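PDB 5IMU: Tat (Twin-arginine translocation) pathway signal sequence containing protein from Mycobacterium tuberculosis, which is of unknown function but has a C-terminal portion, the part described here, that combines an alpha/beta/alpha sandwich with a helical bundle and binds potassium in the crystal. Local coordinates for residues Ile118-Phe124 against Ala206-Trp212; Ala149-Val155 against Leu198-Asp203; Val170-Leu175 against Ala185-Trp189. The contacts are given in a common frame with arbitrary orientation. Numbering follows the deposited sequence.

Contact 1. Residues Ile118-Phe124 against Ala206-Trp212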
# COMPACT_ATOMS: atom_id res chain seq x y z
N ILE A 118 3.71 10.74 -5.36
CA ILE A 118 2.63 11.67 -5.01
C ILE A 118 3.23 13.01 -4.61
O ILE A 118 4.16 13.06 -3.80
CB ILE A 118 1.77 11.10 -3.87
CG1 ILE A 118 1.21 9.73 -4.25
CG2 ILE A 118 0.64 12.07 -3.52
CD1 ILE A 118 0.56 9.00 -3.10
N PRO A 119 2.73 14.12 -5.16
CA PRO A 119 3.19 15.44 -4.71
C PRO A 119 2.98 15.62 -3.22
O PRO A 119 2.09 15.01 -2.61
CB PRO A 119 2.33 16.42 -5.52
CG PRO A 119 1.89 15.64 -6.72
CD PRO A 119 1.75 14.22 -6.26
N LYS A 120 3.82 16.46 -2.62
CA LYS A 120 3.71 16.74 -1.19
C LYS A 120 2.34 17.32 -0.87
O LYS A 120 1.89 18.28 -1.49
CB LYS A 120 4.81 17.71 -0.76
CG LYS A 120 4.85 18.00 0.73
CD LYS A 120 6.12 18.76 1.10
CE LYS A 120 6.05 19.34 2.51
NZ LYS A 120 5.70 18.33 3.54
N VAL A 121 1.66 16.69 0.10
CA VAL A 121 0.36 17.18 0.54
C VAL A 121 0.49 18.60 1.06
O VAL A 121 1.48 18.95 1.72
CB VAL A 121 -0.21 16.23 1.61
CG1 VAL A 121 -1.37 16.88 2.36
CG2 VAL A 121 -0.66 14.92 0.97
N ASP A 122 -0.50 19.44 0.75
CA ASP A 122 -0.51 20.80 1.25
C ASP A 122 -0.68 20.82 2.76
O ASP A 122 -1.53 20.10 3.31
CB ASP A 122 -1.63 21.61 0.58
CG ASP A 122 -1.62 23.07 1.00
OD1 ASP A 122 -0.56 23.71 0.89
OD2 ASP A 122 -2.68 23.56 1.46
N GLU A 123 0.12 21.64 3.43
CA GLU A 123 0.12 21.76 4.89
C GLU A 123 0.13 20.37 5.55
O GLU A 123 -0.77 20.01 6.30
CB GLU A 123 -1.07 22.58 5.38
CG GLU A 123 -1.15 23.99 4.82
CD GLU A 123 -0.03 24.89 5.32
OE1 GLU A 123 0.57 24.58 6.38
OE2 GLU A 123 0.25 25.91 4.66
N PHE A 124 1.18 19.60 5.23
CA PHE A 124 1.24 18.21 5.66
C PHE A 124 1.01 18.06 7.15
O PHE A 124 0.18 17.25 7.59
CB PHE A 124 2.59 17.60 5.27
CG PHE A 124 2.86 16.27 5.93
CD1 PHE A 124 2.34 15.10 5.41
CD2 PHE A 124 3.62 16.20 7.09
CE1 PHE A 124 2.58 13.88 6.02
CE2 PHE A 124 3.86 14.99 7.71
CZ PHE A 124 3.34 13.83 7.17
N ALA A 206 5.23 8.95 4.93
CA ALA A 206 4.14 9.59 5.65
C ALA A 206 3.24 10.36 4.70
O ALA A 206 2.01 10.34 4.84
CB ALA A 206 4.70 10.52 6.73
N ASN A 207 3.83 11.03 3.72
CA ASN A 207 3.06 11.72 2.70
C ASN A 207 2.19 10.75 1.91
O ASN A 207 1.00 10.99 1.68
CB ASN A 207 4.00 12.50 1.77
CG ASN A 207 3.26 13.42 0.83
OD1 ASN A 207 2.73 14.45 1.24
ND2 ASN A 207 3.24 13.06 -0.45
N TYR A 208 2.78 9.62 1.49
CA TYR A 208 2.04 8.61 0.74
C TYR A 208 0.81 8.14 1.50
O TYR A 208 -0.29 8.08 0.95
CB TYR A 208 2.97 7.43 0.42
CG TYR A 208 2.31 6.19 -0.15
CD1 TYR A 208 2.15 6.03 -1.52
CD2 TYR A 208 1.86 5.17 0.69
CE1 TYR A 208 1.56 4.89 -2.04
CE2 TYR A 208 1.26 4.04 0.17
CZ TYR A 208 1.11 3.90 -1.19
OH TYR A 208 0.52 2.77 -1.71
N HIS A 209 0.98 7.81 2.78
CA HIS A 209 -0.14 7.28 3.55
C HIS A 209 -1.17 8.36 3.85
O HIS A 209 -2.38 8.09 3.86
CB HIS A 209 0.36 6.63 4.84
CG HIS A 209 1.12 5.36 4.62
ND1 HIS A 209 0.56 4.26 4.01
CD2 HIS A 209 2.40 5.02 4.91
CE1 HIS A 209 1.46 3.29 3.95
NE2 HIS A 209 2.58 3.73 4.49
N LEU A 210 -0.72 9.59 4.10
CA LEU A 210 -1.66 10.68 4.36
C LEU A 210 -2.49 11.01 3.13
O LEU A 210 -3.69 11.27 3.24
CB LEU A 210 -0.90 11.92 4.84
CG LEU A 210 -1.49 12.76 5.98
CD1 LEU A 210 -1.23 14.24 5.74
CD2 LEU A 210 -2.97 12.50 6.19
N ALA A 211 -1.86 11.02 1.95
CA ALA A 211 -2.61 11.28 0.72
C ALA A 211 -3.67 10.22 0.48
O ALA A 211 -4.80 10.53 0.11
CB ALA A 211 -1.65 11.36 -0.47
N TRP A 212 -3.32 8.95 0.70
CA TRP A 212 -4.29 7.88 0.52
C TRP A 212 -5.38 7.92 1.59
O TRP A 212 -6.51 7.50 1.32
CB TRP A 212 -3.59 6.52 0.52
CG TRP A 212 -3.11 6.14 -0.85
CD1 TRP A 212 -1.84 6.22 -1.33
CD2 TRP A 212 -3.92 5.63 -1.92
NE1 TRP A 212 -1.80 5.78 -2.63
CE2 TRP A 212 -3.07 5.41 -3.02
CE3 TRP A 212 -5.28 5.34 -2.05
CZ2 TRP A 212 -3.53 4.91 -4.23
CZ3 TRP A 212 -5.74 4.84 -3.26
CH2 TRP A 212 -4.87 4.63 -4.33
O HOH W 1 4.82 15.96 2.95

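Contact 2. Residues Ala149-Val155 against Leu198-Asp203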
# COMPACT_ATOMS: atom_id res chain seq x y z
N ALA A 149 5.24 13.84 16.64
CA ALA A 149 5.79 13.32 15.39
C ALA A 149 5.87 14.42 14.34
O ALA A 149 6.86 14.51 13.60
CB ALA A 149 4.93 12.16 14.88
N VAL A 150 4.85 15.26 14.25
CA VAL A 150 4.86 16.36 13.29
C VAL A 150 5.92 17.39 13.67
O VAL A 150 6.64 17.91 12.81
CB VAL A 150 3.46 16.99 13.18
CG1 VAL A 150 3.53 18.36 12.53
CG2 VAL A 150 2.54 16.07 12.39
N ARG A 151 6.04 17.70 14.97
CA ARG A 151 7.05 18.64 15.42
C ARG A 151 8.46 18.06 15.39
O ARG A 151 9.43 18.81 15.57
CB ARG A 151 6.73 19.11 16.84
CG ARG A 151 5.41 19.84 17.00
CD ARG A 151 5.51 21.30 16.61
NE ARG A 151 4.19 21.92 16.55
CZ ARG A 151 3.47 22.03 15.44
NH1 ARG A 151 3.94 21.57 14.30
NH2 ARG A 151 2.27 22.61 15.48
N LYS A 152 8.60 16.74 15.19
CA LYS A 152 9.90 16.06 15.13
C LYS A 152 10.67 16.21 16.43
O LYS A 152 11.90 16.32 16.44
CB LYS A 152 10.74 16.56 13.94
CG LYS A 152 10.06 16.36 12.60
CD LYS A 152 11.00 16.66 11.44
CE LYS A 152 10.29 16.40 10.12
NZ LYS A 152 11.18 16.50 8.94
N THR A 153 9.96 16.18 17.56
CA THR A 153 10.61 16.28 18.85
C THR A 153 11.19 14.96 19.33
O THR A 153 12.01 14.95 20.25
CB THR A 153 9.63 16.80 19.91
OG1 THR A 153 9.38 15.77 20.87
CG2 THR A 153 8.33 17.19 19.26
N GLY A 154 10.79 13.84 18.73
CA GLY A 154 11.25 12.54 19.18
C GLY A 154 10.29 11.93 20.18
O GLY A 154 9.74 12.63 21.02
N VAL A 155 10.08 10.62 20.09
CA VAL A 155 9.18 9.91 20.98
C VAL A 155 9.97 8.84 21.73
O VAL A 155 11.13 8.57 21.42
CB VAL A 155 7.99 9.28 20.22
CG1 VAL A 155 7.13 10.37 19.59
CG2 VAL A 155 8.49 8.31 19.16
N LEU A 198 6.68 8.85 9.88
CA LEU A 198 7.15 10.16 10.31
C LEU A 198 8.23 10.03 11.38
O LEU A 198 9.30 10.65 11.28
CB LEU A 198 5.96 10.98 10.82
CG LEU A 198 5.98 12.50 10.68
CD1 LEU A 198 6.44 12.92 9.29
CD2 LEU A 198 4.60 13.07 10.98
N ILE A 199 7.98 9.23 12.42
CA ILE A 199 8.98 9.10 13.48
C ILE A 199 10.21 8.35 12.99
O ILE A 199 11.28 8.46 13.60
CB ILE A 199 8.39 8.43 14.74
CG1 ILE A 199 8.02 6.97 14.48
CG2 ILE A 199 7.19 9.20 15.26
CD1 ILE A 199 7.64 6.22 15.74
N ASP A 200 10.10 7.61 11.89
CA ASP A 200 11.25 6.96 11.26
C ASP A 200 11.98 7.86 10.27
O ASP A 200 12.89 7.38 9.59
CB ASP A 200 10.82 5.68 10.55
CG ASP A 200 10.52 4.54 11.50
OD1 ASP A 200 10.94 4.62 12.68
OD2 ASP A 200 9.88 3.56 11.08
N GLU A 201 11.58 9.13 10.15
CA GLU A 201 12.19 10.08 9.22
C GLU A 201 11.99 9.67 7.76
O GLU A 201 12.82 9.99 6.90
CB GLU A 201 13.68 10.29 9.50
CG GLU A 201 13.98 11.15 10.71
CD GLU A 201 15.46 11.44 10.84
OE1 GLU A 201 15.99 11.32 11.97
OE2 GLU A 201 16.11 11.77 9.82
N GLN A 202 10.90 8.97 7.46
CA GLN A 202 10.55 8.65 6.08
C GLN A 202 9.36 9.51 5.66
O GLN A 202 8.25 9.03 5.42
CB GLN A 202 10.28 7.15 5.93
CG GLN A 202 11.55 6.31 6.00
CD GLN A 202 11.28 4.82 5.94
OE1 GLN A 202 10.44 4.30 6.67
NE2 GLN A 202 11.98 4.12 5.05
N ASP A 203 9.64 10.81 5.57
CA ASP A 203 8.58 11.80 5.34
C ASP A 203 7.83 11.56 4.04
O ASP A 203 6.63 11.85 3.96
CB ASP A 203 9.18 13.21 5.35
CG ASP A 203 9.53 13.69 6.74
OD1 ASP A 203 9.88 12.84 7.60
OD2 ASP A 203 9.46 14.91 6.99
O HOH W 2 8.95 12.83 13.86

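Contact 3. Residues Val170-Leu175 against Ala185-Trp189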
# COMPACT_ATOMS: atom_id res chain seq x y z
N VAL A 170 -4.51 -3.52 13.72
CA VAL A 170 -5.51 -3.12 12.73
C VAL A 170 -5.25 -3.83 11.40
O VAL A 170 -6.20 -4.13 10.66
CB VAL A 170 -5.55 -1.58 12.56
CG1 VAL A 170 -4.22 -1.06 12.02
CG2 VAL A 170 -6.69 -1.19 11.63
N LYS A 171 -3.99 -4.11 11.09
CA LYS A 171 -3.68 -4.92 9.91
C LYS A 171 -4.40 -6.26 9.99
O LYS A 171 -5.03 -6.70 9.02
CB LYS A 171 -2.17 -5.14 9.79
CG LYS A 171 -1.79 -6.27 8.83
CD LYS A 171 -0.28 -6.36 8.63
CE LYS A 171 0.43 -6.89 9.87
NZ LYS A 171 0.52 -8.38 9.88
N GLU A 172 -4.31 -6.93 11.14
CA GLU A 172 -4.95 -8.24 11.29
C GLU A 172 -6.46 -8.12 11.34
O GLU A 172 -7.17 -8.98 10.80
CB GLU A 172 -4.41 -8.93 12.54
CG GLU A 172 -2.96 -9.34 12.40
CD GLU A 172 -2.74 -10.25 11.21
OE1 GLU A 172 -3.28 -11.38 11.22
OE2 GLU A 172 -2.05 -9.84 10.25
N SER A 173 -6.98 -7.07 11.98
CA SER A 173 -8.42 -6.85 11.98
C SER A 173 -8.95 -6.69 10.56
O SER A 173 -9.95 -7.32 10.18
CB SER A 173 -8.76 -5.61 12.81
OG SER A 173 -10.16 -5.35 12.80
N VAL A 174 -8.27 -5.88 9.75
CA VAL A 174 -8.75 -5.61 8.40
C VAL A 174 -8.62 -6.84 7.51
O VAL A 174 -9.56 -7.22 6.81
CB VAL A 174 -7.99 -4.41 7.80
CG1 VAL A 174 -8.16 -4.36 6.29
CG2 VAL A 174 -8.48 -3.11 8.42
N LEU A 175 -7.45 -7.48 7.53
CA LEU A 175 -7.21 -8.59 6.61
C LEU A 175 -8.01 -9.83 6.96
O LEU A 175 -8.28 -10.65 6.08
CB LEU A 175 -5.72 -8.91 6.55
CG LEU A 175 -4.89 -7.75 5.99
CD1 LEU A 175 -3.46 -8.16 5.74
CD2 LEU A 175 -5.53 -7.19 4.73
N ALA A 185 -11.75 1.15 9.20
CA ALA A 185 -10.56 0.56 9.80
C ALA A 185 -9.34 0.71 8.91
O ALA A 185 -8.22 0.85 9.41
CB ALA A 185 -10.81 -0.91 10.13
N VAL A 186 -9.53 0.69 7.59
CA VAL A 186 -8.41 0.91 6.67
C VAL A 186 -7.86 2.32 6.83
O VAL A 186 -6.64 2.53 6.84
CB VAL A 186 -8.85 0.63 5.22
CG1 VAL A 186 -7.74 1.01 4.25
CG2 VAL A 186 -9.21 -0.84 5.06
N GLY A 187 -8.75 3.31 6.96
CA GLY A 187 -8.30 4.67 7.18
C GLY A 187 -7.46 4.81 8.44
O GLY A 187 -6.44 5.50 8.44
N ASP A 188 -7.88 4.16 9.53
CA ASP A 188 -7.09 4.16 10.75
C ASP A 188 -5.71 3.55 10.50
O ASP A 188 -4.69 4.08 10.96
CB ASP A 188 -7.82 3.39 11.85
CG ASP A 188 -9.02 4.14 12.39
OD1 ASP A 188 -9.38 5.19 11.81
OD2 ASP A 188 -9.61 3.68 13.39
N TRP A 189 -5.67 2.42 9.79
CA TRP A 189 -4.40 1.81 9.40
C TRP A 189 -3.51 2.80 8.67
O TRP A 189 -2.30 2.89 8.94
CB TRP A 189 -4.70 0.58 8.52
CG TRP A 189 -3.56 -0.35 8.24
CD1 TRP A 189 -2.26 -0.22 8.65
CD2 TRP A 189 -3.63 -1.56 7.48
NE1 TRP A 189 -1.52 -1.28 8.19
CE2 TRP A 189 -2.33 -2.12 7.47
CE3 TRP A 189 -4.66 -2.22 6.81
CZ2 TRP A 189 -2.04 -3.31 6.80
CZ3 TRP A 189 -4.37 -3.41 6.15
CH2 TRP A 189 -3.07 -3.94 6.16

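Contact 1. Residues Ile118-Phe124 against Ala206-Trp212
A loop outside regular secondary structure can be held on a helix by one well-placed amide, and Asn207 does this here. It loses the most surface to the contact, about 90 Å², and its carboxamide reads the loop backbone with both ends: ND2 donates to Pro119 O at 3.1 Å, while OD1 accepts from Val121 N at 2.7 Å, both nearly linear. The two bonds straddle Lys120, whose CA lies 3.5 Å from Asn207 OD1 while its CA-to-CB bond points away. Lys120 nevertheless bends back, its NZ sharing a water (2.6 Å) that also donates to Asn207 OD1 (3.1 Å).

Ile118, with 88 Å² covered, anchors the start of the loop. Its CD1 reaches Tyr208 CD1 at 3.7 Å and Trp212 NE1 at 4.0 Å, and its CG2 rests on Ala211 CB at 3.9 Å; Pro70 adds a further wall to this pocket. Phe124 does the same at the other end, where helix 124-133 begins after the N-cap Glu123. The Phe124 ring carbon CZ touches Ala206 CB at 3.6 Å and CD1 meets Leu210 CD1 at 3.7 Å, and Leu198 of helix 183-199 also touches this ring. Between the two anchors Val121 CG2 packs on Ala211 CB at 4.0 Å.

The loop that leads from helix 111-115 into helix 124-133 is thus laid along helix 203-216 in the DUF5631 region. Because the amide bonds to main-chain atoms, the contact fixes the path of the backbone itself, while the apolar residues of both segments together supply most of the buried surface.

Contact 2. Residues Ala149-Val155 against Leu198-Asp203
Lys152 NZ and Asp203 OD2 form a hydrogen-bonded salt bridge at 3.0 Å, joining the end of one helix to the beginning of another. The lysine reaches its partner through a long side chain whose chi2 to chi4 are all t, so it spans the gap although its CA-to-CB bond points sideways. A second polar link runs through water: the molecule donates to Ala149 O at 2.7 Å and, more weakly, to Leu198 O at 3.4 Å, bridging two carbonyls in the last turns of their helices.

Both helices end in a Schellman motif. Helix 140-151 closes with Lys152 as the positive-phi C-prime residue, its N bonded weakly to Ala149 O at 3.2 Å. Helix 183-199 does likewise at Glu201, whose N bonds to Leu198 O at 3.0 Å; Gln202 then occupies the N-cap position of helix 203-216, and Asp203 stands in its first turn. The turn between these two helices of the DUF5631 bundle therefore brings the acid within range of the lysine.

Beside the salt bridge, apolar side chains pack. Ala149 CB lies 3.7 Å from Ile199 CG2 and 4.0 Å from Leu198 CD2. The small alanine side chain lets the backbones come close, with Ala149 CA and Ile199 CA 5.6 Å apart. Val150 CG2 touches Leu198 CD2 at 3.9 Å, and Val155 CG2 meets Ile199 CD1 at 4.1 Å. Beyond the two segments, Leu198 also touches Phe124 and Leu128 of helix 124-133, and Ile199 touches Ala160 and Leu163 of helix 157-177.

Contact 3. Residues Val170-Leu175 against Ala185-Trp189
The segments 170-175 and 185-189 run nearly antiparallel, their N-to-C directions 151° apart and their axes 9.5 Å apart at closest approach. Val170 faces Trp189 (CA to CA 6.1 Å) and Val174 faces Ala185 (CA to CA 6.6 Å), one helical turn along each. Trp189, with 109 Å² covered, enters as a knob among Val170, Lys171, Val174 and Leu175. Lys171 CA sits 3.8 Å from the centroid of the Trp189 six-membered ring, 8° off the normal, a CH-pi contact, while Leu175 CD2 meets the ring edge at Trp189 CZ3 (4.2 Å). Val174 CG2 packs on Ala185 CB at 3.6 Å and Val174 CG1 on Val186 CG2 at 3.9 Å. Lys171 NZ forms a salt bridge with Glu172 OE2 (3.0 Å) within the same segment, and Glu172 also pairs with Arg30. Trp54 meets the Trp189 ring edge-to-face. Sequential helices 157-177 and 183-199 thus form an antiparallel helical hairpin in which Trp189 packs as a knob into a hole, a basic unit of helical bundles.

Overall arrangement
All three contacts belong to the helical DUF5631 part of the chain, are partly buried, and show how bonding changes with place in a bundle. Contact 3 is the most interior, its centre about 12 Å from the chain's centre and none of its touching residues exposed; it joins helices by apolar packing without a hydrogen bond between them. Contact 2, about 20 Å out, is the most peripheral and works on helix ends, adding a salt bridge and a water. Contact 1, between them at about 14 Å, binds a loop through its backbone. Contacts 2 and 3 share helix 183-199 without touching. Contacts 1 and 2 do meet, where Leu198 CD1 packs against Phe124 CE2 at 3.7 Å.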